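Side-chain contacts in glycosyl transferase (Staphylococcus aureus, PDB 5TZJ), which belongs to the family 2 glycosyl transferases and, in this crystal structure, holds uridine-diphosphate-N-acetylglucosamine in its pocket: residues T159-D164 / M183-N188; H302-R305 / N311-T314; Q45-V50 / V61-T66; M1-I6 / E99-A104; Q130-E135 / I148-P153. All coordinates share one frame; numbering follows the deposited sequence.

Interaction 1. Residues T159-D164 / M183-N188; sequences TALLKD and MKAYLN
With chi1 at 168°, Leu161 carries its CG opposite the backbone N and sends both methyls forward to Ala185 and Asn188 on helix 177-188. Leu162 takes the other common setting, chi1 -60°, with CG beside its own N; its CB does not aim straight at the partner helix, yet the second torsion extends CD1 and leaves CD2, the bent branch, against the methyl of Ala185. Ala185 CB is therefore met by two leucine branches, Leu161 CD2 and Leu162 CD2, each 4.1 Å away. The other branch of Leu161 reaches the last turn of the helix, where CD1 lies 3.7 Å from Asn188 CB and 3.5 Å from Asn188 O.

No hydrogen bond spans the two helices. The amide of Asn188 turns back on its own helix instead: ND2 donates to Lys184 O at 2.8 Å, while Asn188 N, 3.1 Å from the same Lys184 O, approaches from the opposite face of that carbonyl. The ND2 bond helps to fix the rotation of the amide, while CB faces Leu161.

The short axes cross at 105°, nearly perpendicular, and come within 10.1 Å where small Ala185 admits the leucines. Val115 of strand 115-122 lies against Leu161, and Val87 of strand 86-89 against Leu162. The contact packs two helices together beside the mixed central sheet, in keeping with the alpha/beta, GT-A-type fold expected of family 2 glycosyl transferases.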
# COMPACT_ATOMS: atom_id res chain seq x y z
N THR A 159 -13.06 -12.02 4.55
CA THR A 159 -12.10 -13.13 4.53
C THR A 159 -12.26 -13.97 3.26
O THR A 159 -11.26 -14.35 2.63
CB THR A 159 -12.26 -13.97 5.80
OG1 THR A 159 -12.13 -13.11 6.95
CG2 THR A 159 -11.20 -15.10 5.87
N ALA A 160 -13.50 -14.24 2.84
CA ALA A 160 -13.72 -15.00 1.61
C ALA A 160 -13.23 -14.24 0.37
O ALA A 160 -12.89 -14.88 -0.64
CB ALA A 160 -15.19 -15.35 1.45
N LEU A 161 -13.23 -12.91 0.40
CA LEU A 161 -12.70 -12.20 -0.77
C LEU A 161 -11.24 -12.53 -0.96
O LEU A 161 -10.78 -12.79 -2.09
CB LEU A 161 -12.87 -10.68 -0.63
CG LEU A 161 -12.08 -9.89 -1.68
CD1 LEU A 161 -12.85 -9.79 -3.01
CD2 LEU A 161 -11.78 -8.53 -1.12
N LEU A 162 -10.49 -12.55 0.13
CA LEU A 162 -9.07 -12.88 0.07
C LEU A 162 -8.86 -14.34 -0.29
O LEU A 162 -8.08 -14.66 -1.19
CB LEU A 162 -8.41 -12.54 1.43
CG LEU A 162 -8.52 -11.04 1.85
CD1 LEU A 162 -7.81 -10.78 3.21
CD2 LEU A 162 -7.95 -10.08 0.73
N LYS A 163 -9.57 -15.23 0.37
CA LYS A 163 -9.24 -16.64 0.21
C LYS A 163 -9.79 -17.20 -1.10
O LYS A 163 -9.09 -17.97 -1.77
CB LYS A 163 -9.73 -17.45 1.42
CG LYS A 163 -8.93 -17.11 2.67
CD LYS A 163 -9.27 -18.03 3.87
CE LYS A 163 -8.35 -17.69 5.04
NZ LYS A 163 -8.75 -18.32 6.33
N ASP A 164 -11.01 -16.79 -1.51
CA ASP A 164 -11.58 -17.32 -2.75
C ASP A 164 -10.77 -16.92 -3.96
O ASP A 164 -10.76 -17.64 -4.95
CB ASP A 164 -13.03 -16.86 -2.94
CG ASP A 164 -13.96 -17.40 -1.87
OD1 ASP A 164 -13.53 -18.29 -1.10
OD2 ASP A 164 -15.12 -16.94 -1.82
N MET A 183 -4.14 -3.95 -3.86
CA MET A 183 -4.63 -3.72 -5.22
C MET A 183 -5.44 -4.91 -5.71
O MET A 183 -6.50 -4.74 -6.33
CB MET A 183 -3.47 -3.42 -6.19
CG MET A 183 -3.02 -1.99 -6.21
SD MET A 183 -4.28 -0.78 -6.77
CE MET A 183 -4.96 -1.62 -8.20
N LYS A 184 -4.95 -6.13 -5.43
CA LYS A 184 -5.73 -7.34 -5.71
C LYS A 184 -7.08 -7.30 -4.99
O LYS A 184 -8.11 -7.65 -5.57
CB LYS A 184 -4.95 -8.59 -5.27
CG LYS A 184 -3.84 -9.08 -6.23
CD LYS A 184 -3.04 -10.28 -5.62
CE LYS A 184 -1.94 -10.82 -6.56
NZ LYS A 184 -1.09 -11.92 -5.98
N ALA A 185 -7.08 -6.93 -3.71
CA ALA A 185 -8.35 -6.91 -2.98
C ALA A 185 -9.28 -5.86 -3.58
O ALA A 185 -10.48 -6.09 -3.72
CB ALA A 185 -8.12 -6.63 -1.50
N TYR A 186 -8.73 -4.70 -3.95
CA TYR A 186 -9.57 -3.68 -4.61
C TYR A 186 -10.14 -4.22 -5.92
O TYR A 186 -11.34 -4.06 -6.21
CB TYR A 186 -8.76 -2.42 -4.89
CG TYR A 186 -8.44 -1.50 -3.72
CD1 TYR A 186 -9.19 -1.49 -2.57
CD2 TYR A 186 -7.37 -0.59 -3.81
CE1 TYR A 186 -8.88 -0.58 -1.52
CE2 TYR A 186 -7.08 0.33 -2.81
CZ TYR A 186 -7.84 0.32 -1.65
OH TYR A 186 -7.50 1.22 -0.65
N LEU A 187 -9.28 -4.82 -6.74
CA LEU A 187 -9.71 -5.27 -8.07
C LEU A 187 -10.80 -6.36 -8.01
O LEU A 187 -11.61 -6.48 -8.94
CB LEU A 187 -8.49 -5.76 -8.85
CG LEU A 187 -7.51 -4.69 -9.42
CD1 LEU A 187 -6.20 -5.31 -9.88
CD2 LEU A 187 -8.14 -3.84 -10.57
N ASN A 188 -10.83 -7.17 -6.96
CA ASN A 188 -11.77 -8.28 -6.87
C ASN A 188 -13.04 -7.97 -6.08
O ASN A 188 -13.98 -8.76 -6.12
CB ASN A 188 -11.09 -9.50 -6.22
CG ASN A 188 -10.17 -10.20 -7.18
OD1 ASN A 188 -10.61 -10.93 -8.08
ND2 ASN A 188 -8.87 -9.96 -7.04

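Interaction 2. Residues H302-R305 / N311-T314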
# COMPACT_ATOMS: atom_id res chain seq x y z
N HIS A 302 8.31 7.36 -21.16
CA HIS A 302 9.05 7.17 -22.41
C HIS A 302 10.47 6.68 -22.16
O HIS A 302 10.88 5.64 -22.68
CB HIS A 302 9.09 8.48 -23.20
CG HIS A 302 9.78 8.37 -24.51
ND1 HIS A 302 9.14 7.91 -25.65
CD2 HIS A 302 11.06 8.65 -24.88
CE1 HIS A 302 10.00 7.93 -26.67
NE2 HIS A 302 11.17 8.37 -26.22
N TYR A 303 11.25 7.42 -21.38
CA TYR A 303 12.67 7.08 -21.21
C TYR A 303 12.87 5.87 -20.28
O TYR A 303 13.85 5.15 -20.43
CB TYR A 303 13.43 8.31 -20.72
CG TYR A 303 13.50 9.34 -21.85
CD1 TYR A 303 14.04 8.99 -23.08
CD2 TYR A 303 12.97 10.63 -21.68
CE1 TYR A 303 14.09 9.90 -24.14
CE2 TYR A 303 13.00 11.55 -22.75
CZ TYR A 303 13.58 11.19 -23.96
OH TYR A 303 13.60 12.10 -25.00
N ALA A 304 11.95 5.63 -19.34
CA ALA A 304 12.00 4.40 -18.57
C ALA A 304 11.80 3.18 -19.47
O ALA A 304 12.55 2.18 -19.40
CB ALA A 304 10.94 4.42 -17.42
N ARG A 305 10.79 3.25 -20.35
CA ARG A 305 10.52 2.14 -21.24
C ARG A 305 11.72 1.86 -22.16
O ARG A 305 12.03 0.69 -22.45
CB ARG A 305 9.25 2.42 -22.03
CG ARG A 305 8.59 1.15 -22.62
CD ARG A 305 7.21 1.47 -23.17
NE ARG A 305 6.11 1.56 -22.19
CZ ARG A 305 5.48 2.71 -21.95
NH1 ARG A 305 4.46 2.79 -21.11
NH2 ARG A 305 5.93 3.81 -22.52
N ASN A 311 18.68 10.38 -20.63
CA ASN A 311 17.49 11.20 -20.93
C ASN A 311 16.48 11.22 -19.79
O ASN A 311 15.87 12.27 -19.52
CB ASN A 311 16.85 10.74 -22.25
CG ASN A 311 17.50 11.46 -23.49
OD1 ASN A 311 17.75 12.64 -23.42
ND2 ASN A 311 17.79 10.72 -24.56
N TYR A 312 16.33 10.10 -19.05
CA TYR A 312 15.47 10.15 -17.87
C TYR A 312 15.98 11.21 -16.89
O TYR A 312 15.21 12.03 -16.37
CB TYR A 312 15.41 8.76 -17.20
CG TYR A 312 14.32 8.64 -16.18
CD1 TYR A 312 14.43 9.24 -14.92
CD2 TYR A 312 13.17 7.91 -16.49
CE1 TYR A 312 13.31 9.12 -13.95
CE2 TYR A 312 12.11 7.76 -15.54
CZ TYR A 312 12.20 8.34 -14.30
OH TYR A 312 11.07 8.17 -13.46
N ARG A 313 17.29 11.20 -16.64
CA ARG A 313 17.89 12.14 -15.68
C ARG A 313 17.81 13.57 -16.16
O ARG A 313 17.59 14.49 -15.36
CB ARG A 313 19.35 11.75 -15.42
CG ARG A 313 20.04 12.61 -14.37
CD ARG A 313 21.53 12.32 -14.33
NE ARG A 313 21.81 10.94 -14.11
CZ ARG A 313 22.46 10.14 -14.96
NH1 ARG A 313 22.94 10.60 -16.11
NH2 ARG A 313 22.66 8.86 -14.62
N THR A 314 18.05 13.81 -17.47
CA THR A 314 17.84 15.15 -18.02
C THR A 314 16.41 15.64 -17.76
O THR A 314 16.20 16.80 -17.37
CB THR A 314 18.18 15.15 -19.52
OG1 THR A 314 19.60 14.99 -19.69
CG2 THR A 314 17.75 16.51 -20.22
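Ring contacts dominate where Tyr303 meets Asn311. Asn311 CB sits over the centre of the Tyr303 ring, 3.4 Å from its centroid and 13° off the normal, a close CH-pi contact; the asparagine amide plane is inclined by 30° to the ring. The opposite face of the phenol is met near its rim by CD2 of the preceding His302, so the ring is held between an aliphatic carbon and an imidazole.

Apolar packing continues at Tyr312. Its CB lies 4.1 Å from Tyr303 CB, and with CG opposite the backbone N (chi1 -167°) its ring reaches across to Ala304 of helix 298-305, where CE2 is 4.0 Å from Ala304 CB. Ala304 N stands at the edge of this ring.

Polar bonding is directed outward: Tyr303 OH is hydrogen-bonded to Glu342, and Asn311 OD1 to Asn339. The interface itself contains no hydrogen bond, so these consecutive helices of the linker region cohere through carbon-to-ring contact, while their polar groups tie them to the C-terminal part of the chain.

Interaction 3. Residues Q45-V50 / V61-T66; sequences QTLQIV and VSQLET
Apolar contacts between branched side chains join Leu47 and Val50 of helix 46-51 to Val61 of strand 59-63. The two methyls of Val61 divide the work: CG1 meets Leu47 CD2 at 3.6 Å, and CG2 meets Val50 CG1 at 3.5 Å. In both pairs the side chains run past each other in opposite directions. Val50 CG1 is placed for this by a chi1 of 168°, which sets it opposite the backbone N.

A mixed contact adds the other branch of Leu47, whose CD1 lies 3.5 Å from Gln63 NE2. The glutamine is extended through CG and CD (chi2 -177°) and passes aslant over the leucine. Its NE2 donates to Asp39 OD2, a bond that holds the amide beside the methyl.

Helix and strand run nearly antiparallel, their short axes 171° apart, as expected for the crossover of the beta-alpha-beta unit formed by strand 33-39, helix 46-51 and strand 59-63. Leu47 also touches Asp39 on strand 33-39, and Val50 packs on Leu20 of helix 16-24 beside it.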
# COMPACT_ATOMS: atom_id res chain seq x y z
N GLN A 45 10.89 -10.39 24.79
CA GLN A 45 9.77 -10.94 25.55
C GLN A 45 8.42 -10.66 24.90
O GLN A 45 7.39 -10.68 25.61
CB GLN A 45 9.79 -10.40 26.98
CG GLN A 45 10.96 -10.91 27.84
CD GLN A 45 10.89 -12.41 28.10
OE1 GLN A 45 11.38 -13.23 27.30
NE2 GLN A 45 10.25 -12.79 29.22
N THR A 46 8.40 -10.40 23.58
CA THR A 46 7.14 -10.12 22.90
C THR A 46 6.09 -11.18 23.25
O THR A 46 4.96 -10.84 23.63
CB THR A 46 7.34 -10.02 21.37
OG1 THR A 46 8.09 -8.84 21.03
CG2 THR A 46 5.99 -9.94 20.62
N LEU A 47 6.46 -12.47 23.18
CA LEU A 47 5.46 -13.53 23.31
C LEU A 47 4.96 -13.67 24.74
O LEU A 47 3.78 -14.00 24.96
CB LEU A 47 6.01 -14.87 22.82
CG LEU A 47 5.98 -15.11 21.30
CD1 LEU A 47 6.24 -16.61 21.04
CD2 LEU A 47 4.70 -14.69 20.67
N GLN A 48 5.83 -13.44 25.73
CA GLN A 48 5.38 -13.50 27.11
C GLN A 48 4.43 -12.35 27.42
O GLN A 48 3.49 -12.53 28.19
CB GLN A 48 6.58 -13.50 28.06
CG GLN A 48 7.46 -14.75 27.92
CD GLN A 48 8.61 -14.59 26.92
OE1 GLN A 48 8.47 -14.00 25.83
NE2 GLN A 48 9.78 -15.15 27.27
N ILE A 49 4.63 -11.18 26.80
CA ILE A 49 3.63 -10.11 26.96
C ILE A 49 2.32 -10.49 26.29
O ILE A 49 1.24 -10.33 26.88
CB ILE A 49 4.17 -8.77 26.45
CG1 ILE A 49 5.38 -8.35 27.30
CG2 ILE A 49 3.11 -7.71 26.57
CD1 ILE A 49 6.22 -7.25 26.69
N VAL A 50 2.38 -11.05 25.08
CA VAL A 50 1.15 -11.48 24.41
C VAL A 50 0.37 -12.49 25.26
O VAL A 50 -0.86 -12.43 25.34
CB VAL A 50 1.47 -12.03 23.00
CG1 VAL A 50 0.24 -12.73 22.43
CG2 VAL A 50 1.92 -10.88 22.03
N VAL A 61 -1.85 -17.60 19.09
CA VAL A 61 -0.43 -17.25 19.02
C VAL A 61 0.33 -18.37 18.33
O VAL A 61 0.19 -19.55 18.69
CB VAL A 61 0.20 -17.01 20.42
CG1 VAL A 61 1.68 -16.66 20.33
CG2 VAL A 61 -0.49 -15.93 21.12
N SER A 62 1.20 -18.00 17.40
CA SER A 62 2.21 -18.95 16.96
C SER A 62 3.45 -18.15 16.61
O SER A 62 3.42 -16.91 16.58
CB SER A 62 1.71 -19.78 15.79
OG SER A 62 1.47 -18.95 14.68
N GLN A 63 4.55 -18.87 16.37
CA GLN A 63 5.81 -18.20 16.11
C GLN A 63 6.56 -18.95 15.03
O GLN A 63 6.68 -20.18 15.09
CB GLN A 63 6.66 -18.14 17.39
CG GLN A 63 8.08 -17.59 17.21
CD GLN A 63 8.86 -17.63 18.52
OE1 GLN A 63 9.20 -18.71 19.02
NE2 GLN A 63 9.15 -16.45 19.08
N LEU A 64 7.08 -18.21 14.05
CA LEU A 64 7.89 -18.80 13.00
C LEU A 64 9.28 -19.13 13.54
O LEU A 64 9.84 -18.40 14.37
CB LEU A 64 8.02 -17.86 11.80
CG LEU A 64 6.71 -17.27 11.27
CD1 LEU A 64 6.98 -16.46 9.98
CD2 LEU A 64 5.69 -18.40 11.02
N GLU A 65 9.84 -20.22 13.04
CA GLU A 65 11.12 -20.69 13.53
C GLU A 65 12.30 -19.84 13.08
O GLU A 65 13.40 -20.02 13.61
CB GLU A 65 11.33 -22.12 13.07
CG GLU A 65 11.50 -22.23 11.58
CD GLU A 65 11.98 -23.61 11.19
OE1 GLU A 65 12.33 -23.82 10.00
OE2 GLU A 65 12.03 -24.48 12.10
N THR A 66 12.11 -18.93 12.12
CA THR A 66 13.20 -18.03 11.77
C THR A 66 12.58 -16.75 11.20
O THR A 66 11.46 -16.78 10.68
CB THR A 66 14.16 -18.70 10.80
OG1 THR A 66 15.45 -18.07 10.87
CG2 THR A 66 13.62 -18.69 9.38

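Interaction 4. Residues M1-I6 / E99-A104; sequences MKFSVI and ETLKDA
The phenyl ring of Phe3 has Leu101 CD2 over the centre of one face, 4.1 Å from the centroid and 12° off the normal, in a CH-pi contact. On the opposite face lies CG of the neighbouring Lys2, displaced toward the rim. Around the ring, CE2 approaches Leu101 O at 3.5 Å, and CZ comes within 4.1 Å of Ala104 CB, which stands obliquely to it.

A chi1 of -64° places Leu101 CG beside its own N and opposite the carbonyl carbon, bringing it toward the strand; from there CD2 covers the phenyl face and CD1, also beside Phe3 CD2, extends to Val5 CG2, 4.4 Å away. Phe3 and Val5, alternate residues on one side of the strand, thus share this leucine. On the helix, Lys102 NZ and Glu99 OE1 form a salt bridge of 2.9 Å, and Lys102 NZ has a second partner in Asp27.

Strand 3-9 lies between strands 33-39 and 86-89 in the sheet, and helix 100-111 covers its start, the short axes of residues 3-6 and 100-104 lying at 137°; Phe33 touches both Phe3 and Leu101, and Ile156 of strand 156-158 touches both Phe3 and Ala104.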
# COMPACT_ATOMS: atom_id res chain seq x y z
N MET A 1 -17.82 -16.01 13.98
CA MET A 1 -16.98 -14.93 14.49
C MET A 1 -16.87 -13.80 13.46
O MET A 1 -16.61 -14.05 12.29
CB MET A 1 -15.60 -15.44 14.84
CG MET A 1 -14.98 -14.64 15.94
SD MET A 1 -13.64 -15.52 16.74
CE MET A 1 -14.19 -17.23 16.65
N LYS A 2 -17.07 -12.56 13.92
CA LYS A 2 -17.15 -11.44 13.00
C LYS A 2 -15.77 -11.08 12.45
O LYS A 2 -15.58 -10.99 11.23
CB LYS A 2 -17.77 -10.22 13.68
CG LYS A 2 -18.17 -9.12 12.67
CD LYS A 2 -19.19 -9.61 11.65
CE LYS A 2 -20.24 -8.54 11.38
NZ LYS A 2 -21.32 -9.01 10.48
N PHE A 3 -14.79 -10.89 13.33
CA PHE A 3 -13.50 -10.35 12.90
C PHE A 3 -12.35 -11.26 13.30
O PHE A 3 -12.39 -11.96 14.33
CB PHE A 3 -13.26 -8.96 13.51
CG PHE A 3 -14.25 -7.91 13.07
CD1 PHE A 3 -14.13 -7.28 11.81
CD2 PHE A 3 -15.30 -7.52 13.91
CE1 PHE A 3 -15.04 -6.30 11.41
CE2 PHE A 3 -16.21 -6.54 13.53
CZ PHE A 3 -16.10 -5.94 12.28
N SER A 4 -11.29 -11.23 12.50
CA SER A 4 -10.02 -11.74 12.96
C SER A 4 -9.06 -10.57 12.86
O SER A 4 -8.86 -10.02 11.76
CB SER A 4 -9.54 -12.92 12.12
OG SER A 4 -10.47 -13.98 12.11
N VAL A 5 -8.51 -10.15 14.00
CA VAL A 5 -7.51 -9.08 14.02
C VAL A 5 -6.14 -9.72 13.85
O VAL A 5 -5.70 -10.50 14.71
CB VAL A 5 -7.60 -8.29 15.32
CG1 VAL A 5 -6.57 -7.16 15.29
CG2 VAL A 5 -9.04 -7.78 15.51
N ILE A 6 -5.45 -9.40 12.76
CA ILE A 6 -4.19 -10.09 12.44
C ILE A 6 -3.02 -9.15 12.75
O ILE A 6 -2.93 -8.05 12.20
CB ILE A 6 -4.19 -10.57 10.98
CG1 ILE A 6 -5.14 -11.77 10.85
CG2 ILE A 6 -2.74 -10.87 10.50
CD1 ILE A 6 -5.40 -12.23 9.43
N GLU A 99 -14.26 1.86 19.64
CA GLU A 99 -15.49 1.59 18.91
C GLU A 99 -15.25 1.06 17.50
O GLU A 99 -16.21 0.88 16.74
CB GLU A 99 -16.35 2.86 18.87
CG GLU A 99 -16.58 3.39 20.28
CD GLU A 99 -17.49 4.60 20.32
OE1 GLU A 99 -18.72 4.46 20.10
OE2 GLU A 99 -16.96 5.69 20.56
N THR A 100 -14.00 0.77 17.15
CA THR A 100 -13.69 0.37 15.77
C THR A 100 -14.50 -0.84 15.34
O THR A 100 -15.20 -0.79 14.32
CB THR A 100 -12.20 0.09 15.62
OG1 THR A 100 -11.48 1.31 15.85
CG2 THR A 100 -11.90 -0.43 14.24
N LEU A 101 -14.44 -1.93 16.09
CA LEU A 101 -15.11 -3.15 15.64
C LEU A 101 -16.63 -2.99 15.69
O LEU A 101 -17.35 -3.53 14.83
CB LEU A 101 -14.65 -4.36 16.48
CG LEU A 101 -13.17 -4.76 16.37
CD1 LEU A 101 -12.91 -6.20 16.90
CD2 LEU A 101 -12.63 -4.57 14.94
N LYS A 102 -17.15 -2.28 16.69
CA LYS A 102 -18.58 -2.02 16.73
C LYS A 102 -19.01 -1.18 15.53
O LYS A 102 -19.92 -1.57 14.77
CB LYS A 102 -18.94 -1.31 18.04
CG LYS A 102 -20.41 -1.00 18.20
CD LYS A 102 -20.61 -0.22 19.47
CE LYS A 102 -19.81 1.08 19.45
NZ LYS A 102 -20.18 1.98 20.59
N ASP A 103 -18.35 -0.04 15.31
CA ASP A 103 -18.72 0.80 14.17
C ASP A 103 -18.59 0.04 12.85
O ASP A 103 -19.47 0.12 11.99
CB ASP A 103 -17.87 2.07 14.13
CG ASP A 103 -18.20 3.03 15.26
OD1 ASP A 103 -19.04 2.69 16.14
OD2 ASP A 103 -17.59 4.12 15.25
N ALA A 104 -17.51 -0.74 12.68
CA ALA A 104 -17.34 -1.42 11.41
C ALA A 104 -18.36 -2.53 11.23
O ALA A 104 -18.83 -2.78 10.12
CB ALA A 104 -15.92 -2.00 11.28

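Interaction 5. Residues Q130-E135 / I148-P153. With UD1 (uridine-diphosphate-N-acetylglucosamine), chain C.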
# COMPACT_ATOMS: atom_id res chain seq x y z
N GLN A 130 -4.83 11.00 3.99
CA GLN A 130 -6.08 11.61 4.42
C GLN A 130 -7.03 11.96 3.29
O GLN A 130 -8.22 12.18 3.57
CB GLN A 130 -5.81 12.89 5.23
CG GLN A 130 -5.02 12.66 6.50
CD GLN A 130 -4.20 13.87 6.89
OE1 GLN A 130 -4.48 14.52 7.89
NE2 GLN A 130 -3.19 14.17 6.09
N SER A 131 -6.57 12.02 2.03
CA SER A 131 -7.40 12.54 0.95
C SER A 131 -8.61 11.67 0.65
O SER A 131 -9.61 12.18 0.13
CB SER A 131 -6.57 12.70 -0.33
OG SER A 131 -6.31 11.44 -0.94
N MET A 132 -8.57 10.37 0.98
CA MET A 132 -9.73 9.51 0.78
C MET A 132 -10.62 9.38 2.02
O MET A 132 -11.59 8.63 2.00
CB MET A 132 -9.27 8.11 0.32
CG MET A 132 -8.54 7.24 1.36
SD MET A 132 -6.99 7.98 1.89
CE MET A 132 -6.09 7.99 0.31
N PHE A 133 -10.32 10.10 3.10
CA PHE A 133 -11.05 9.93 4.34
C PHE A 133 -11.84 11.17 4.74
O PHE A 133 -12.22 11.31 5.91
CB PHE A 133 -10.10 9.53 5.47
CG PHE A 133 -9.59 8.12 5.37
CD1 PHE A 133 -10.46 7.04 5.51
CD2 PHE A 133 -8.25 7.86 5.14
CE1 PHE A 133 -10.00 5.73 5.42
CE2 PHE A 133 -7.77 6.56 5.05
CZ PHE A 133 -8.64 5.50 5.19
N LYS A 134 -12.09 12.08 3.80
CA LYS A 134 -12.82 13.30 4.16
C LYS A 134 -14.30 13.06 4.39
O LYS A 134 -14.98 13.94 4.92
CB LYS A 134 -12.65 14.37 3.07
CG LYS A 134 -11.22 14.88 2.88
CD LYS A 134 -10.71 15.61 4.12
CE LYS A 134 -9.25 15.27 4.43
NZ LYS A 134 -8.31 15.52 3.28
N GLU A 135 -14.81 11.89 4.03
CA GLU A 135 -16.23 11.60 4.09
C GLU A 135 -16.42 10.10 4.27
O GLU A 135 -15.61 9.30 3.80
CB GLU A 135 -16.93 12.08 2.80
CG GLU A 135 -18.39 12.49 2.98
CD GLU A 135 -18.94 13.18 1.74
OE1 GLU A 135 -20.12 13.63 1.78
OE2 GLU A 135 -18.20 13.29 0.73
N ILE A 148 -6.81 4.55 -4.30
CA ILE A 148 -5.56 4.02 -4.79
C ILE A 148 -4.35 4.69 -4.12
O ILE A 148 -3.24 4.14 -4.16
CB ILE A 148 -5.53 4.16 -6.32
CG1 ILE A 148 -4.49 3.22 -6.91
CG2 ILE A 148 -5.19 5.59 -6.73
CD1 ILE A 148 -4.62 3.04 -8.44
N TYR A 149 -4.53 5.86 -3.51
CA TYR A 149 -3.47 6.51 -2.75
C TYR A 149 -3.25 5.90 -1.37
O TYR A 149 -2.35 6.37 -0.66
CB TYR A 149 -3.74 8.00 -2.66
CG TYR A 149 -3.48 8.62 -4.03
CD1 TYR A 149 -4.46 8.58 -5.02
CD2 TYR A 149 -2.24 9.16 -4.36
CE1 TYR A 149 -4.22 9.11 -6.31
CE2 TYR A 149 -1.99 9.70 -5.67
CZ TYR A 149 -2.97 9.64 -6.63
OH TYR A 149 -2.74 10.12 -7.91
N THR A 150 -4.00 4.85 -0.98
CA THR A 150 -3.74 4.13 0.26
C THR A 150 -3.81 2.61 0.02
O THR A 150 -4.89 2.05 -0.19
CB THR A 150 -4.67 4.57 1.41
OG1 THR A 150 -4.36 3.80 2.59
CG2 THR A 150 -6.15 4.40 1.09
N LEU A 151 -2.63 1.97 0.01
CA LEU A 151 -2.50 0.54 -0.27
C LEU A 151 -2.02 -0.25 0.95
O LEU A 151 -1.77 -1.45 0.83
CB LEU A 151 -1.55 0.32 -1.48
CG LEU A 151 -2.04 1.09 -2.71
CD1 LEU A 151 -1.05 0.93 -3.88
CD2 LEU A 151 -3.44 0.58 -3.05
N SER A 152 -1.90 0.39 2.11
CA SER A 152 -1.49 -0.31 3.30
C SER A 152 -2.55 -1.36 3.65
O SER A 152 -3.70 -1.26 3.21
CB SER A 152 -1.29 0.68 4.43
OG SER A 152 -2.54 1.25 4.81
N PRO A 153 -2.20 -2.37 4.43
CA PRO A 153 -3.18 -3.41 4.73
C PRO A 153 -4.05 -3.11 5.95
O PRO A 153 -4.82 -3.99 6.39
CB PRO A 153 -2.29 -4.64 4.96
CG PRO A 153 -1.04 -4.07 5.58
CD PRO A 153 -0.84 -2.72 4.90
C1' UD1 C . 4.24 0.40 7.07
C2' UD1 C . 2.84 -0.16 6.84
C3' UD1 C . 2.90 -1.61 7.16
C4' UD1 C . 3.67 -2.25 6.06
C5' UD1 C . 5.13 -1.82 6.21
C6' UD1 C . 5.97 -2.40 5.11
C7' UD1 C . 1.19 1.72 7.13
C8' UD1 C . 1.55 2.19 5.74
N2' UD1 C . 1.85 0.56 7.69
O1' UD1 C . 4.49 0.27 8.42
O3' UD1 C . 1.58 -2.20 7.35
O4' UD1 C . 3.53 -3.66 6.13
O5' UD1 C . 5.23 -0.34 6.19
O6' UD1 C . 5.29 -2.27 3.88
O7' UD1 C . 0.40 2.29 7.79
N1 UD1 C . 7.20 -7.29 11.13
C2 UD1 C . 7.30 -8.77 11.00
N3 UD1 C . 8.57 -9.41 10.56
C4 UD1 C . 9.71 -8.56 10.24
C5 UD1 C . 9.60 -7.06 10.34
C6 UD1 C . 8.33 -6.44 10.79
O2 UD1 C . 6.37 -9.44 11.26
O4 UD1 C . 10.73 -9.06 9.89
C1B UD1 C . 5.93 -6.71 11.50
C2B UD1 C . 6.02 -5.53 12.62
O2' UD1 C . 6.11 -6.15 13.96
C3B UD1 C . 4.93 -4.80 12.41
C4B UD1 C . 4.62 -4.92 10.90
O4B UD1 C . 5.43 -6.14 10.41
O3B UD1 C . 3.73 -5.37 13.11
C5B UD1 C . 5.02 -3.81 10.11
O5B UD1 C . 6.40 -3.60 10.25
PA UD1 C . 6.88 -2.07 10.65
O1A UD1 C . 8.33 -2.07 11.06
O2A UD1 C . 5.99 -1.53 11.75
O3A UD1 C . 6.62 -1.21 9.25
PB UD1 C . 6.01 0.32 9.09
O1B UD1 C . 5.90 1.08 10.39
O2B UD1 C . 7.08 0.95 8.21
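Met132 and Thr150 form the close-packed part of this contact. CG and CE of the methionine each lie 3.7 Å from Thr150 CG2, and SD is 3.8 Å from that methyl, so the bent thioether curls round a single group. The curl comes from chi2 and chi3, both near -60°, which bend the chain twice and turn CE toward residues 149 and 150; CE then also reaches Tyr149 CB at 3.8 Å. Thr150 can offer its methyl because OG1 is turned opposite its backbone N (chi1 179°), where it is hydrogen-bonded to Lys155.

Away from this buried spot the contact loosens. The ring of Tyr149 leads off from Met132 to a cation-pi contact with Arg146. Gln130 and Lys134 lie on the exposed side of the type I turn from Gln130 to Phe133; Lys134 NZ makes a weak bond of 3.4 Å to Gln130 O, whereas Phe133 N closes the turn on that same Gln130 O at 3.0 Å.

Further along, Ser152 CB packs 3.5 Å from C8' of uridine-diphosphate-N-acetylglucosamine, and Pro153 also lines the pocket. The two loops rest on strand 115-122, where Leu117 touches Met132, Phe133 and Thr150, while helices 177-188 and 239-256 flank residues 148-153.

In the fold
From the N terminus, interaction 4 comes first and closes the longest loop, joining the opening strand to helix 100-111. Interaction 3 falls wholly within that loop, completing a beta-alpha-beta unit of the same sheet, with about 23 Å between the centres of the two contacts. Interactions 5, 1 and 2 then follow in series, and none of the loops cross. Interaction 5 joins loops beside the ligand pocket and touches interaction 1, where Tyr186 OH probably bonds to Thr150 O and Met183 packs on Ile148 and Leu151. Interaction 2 stands apart in the linker region, its centre about 47 Å from that of interaction 3, at the other end of the molecule.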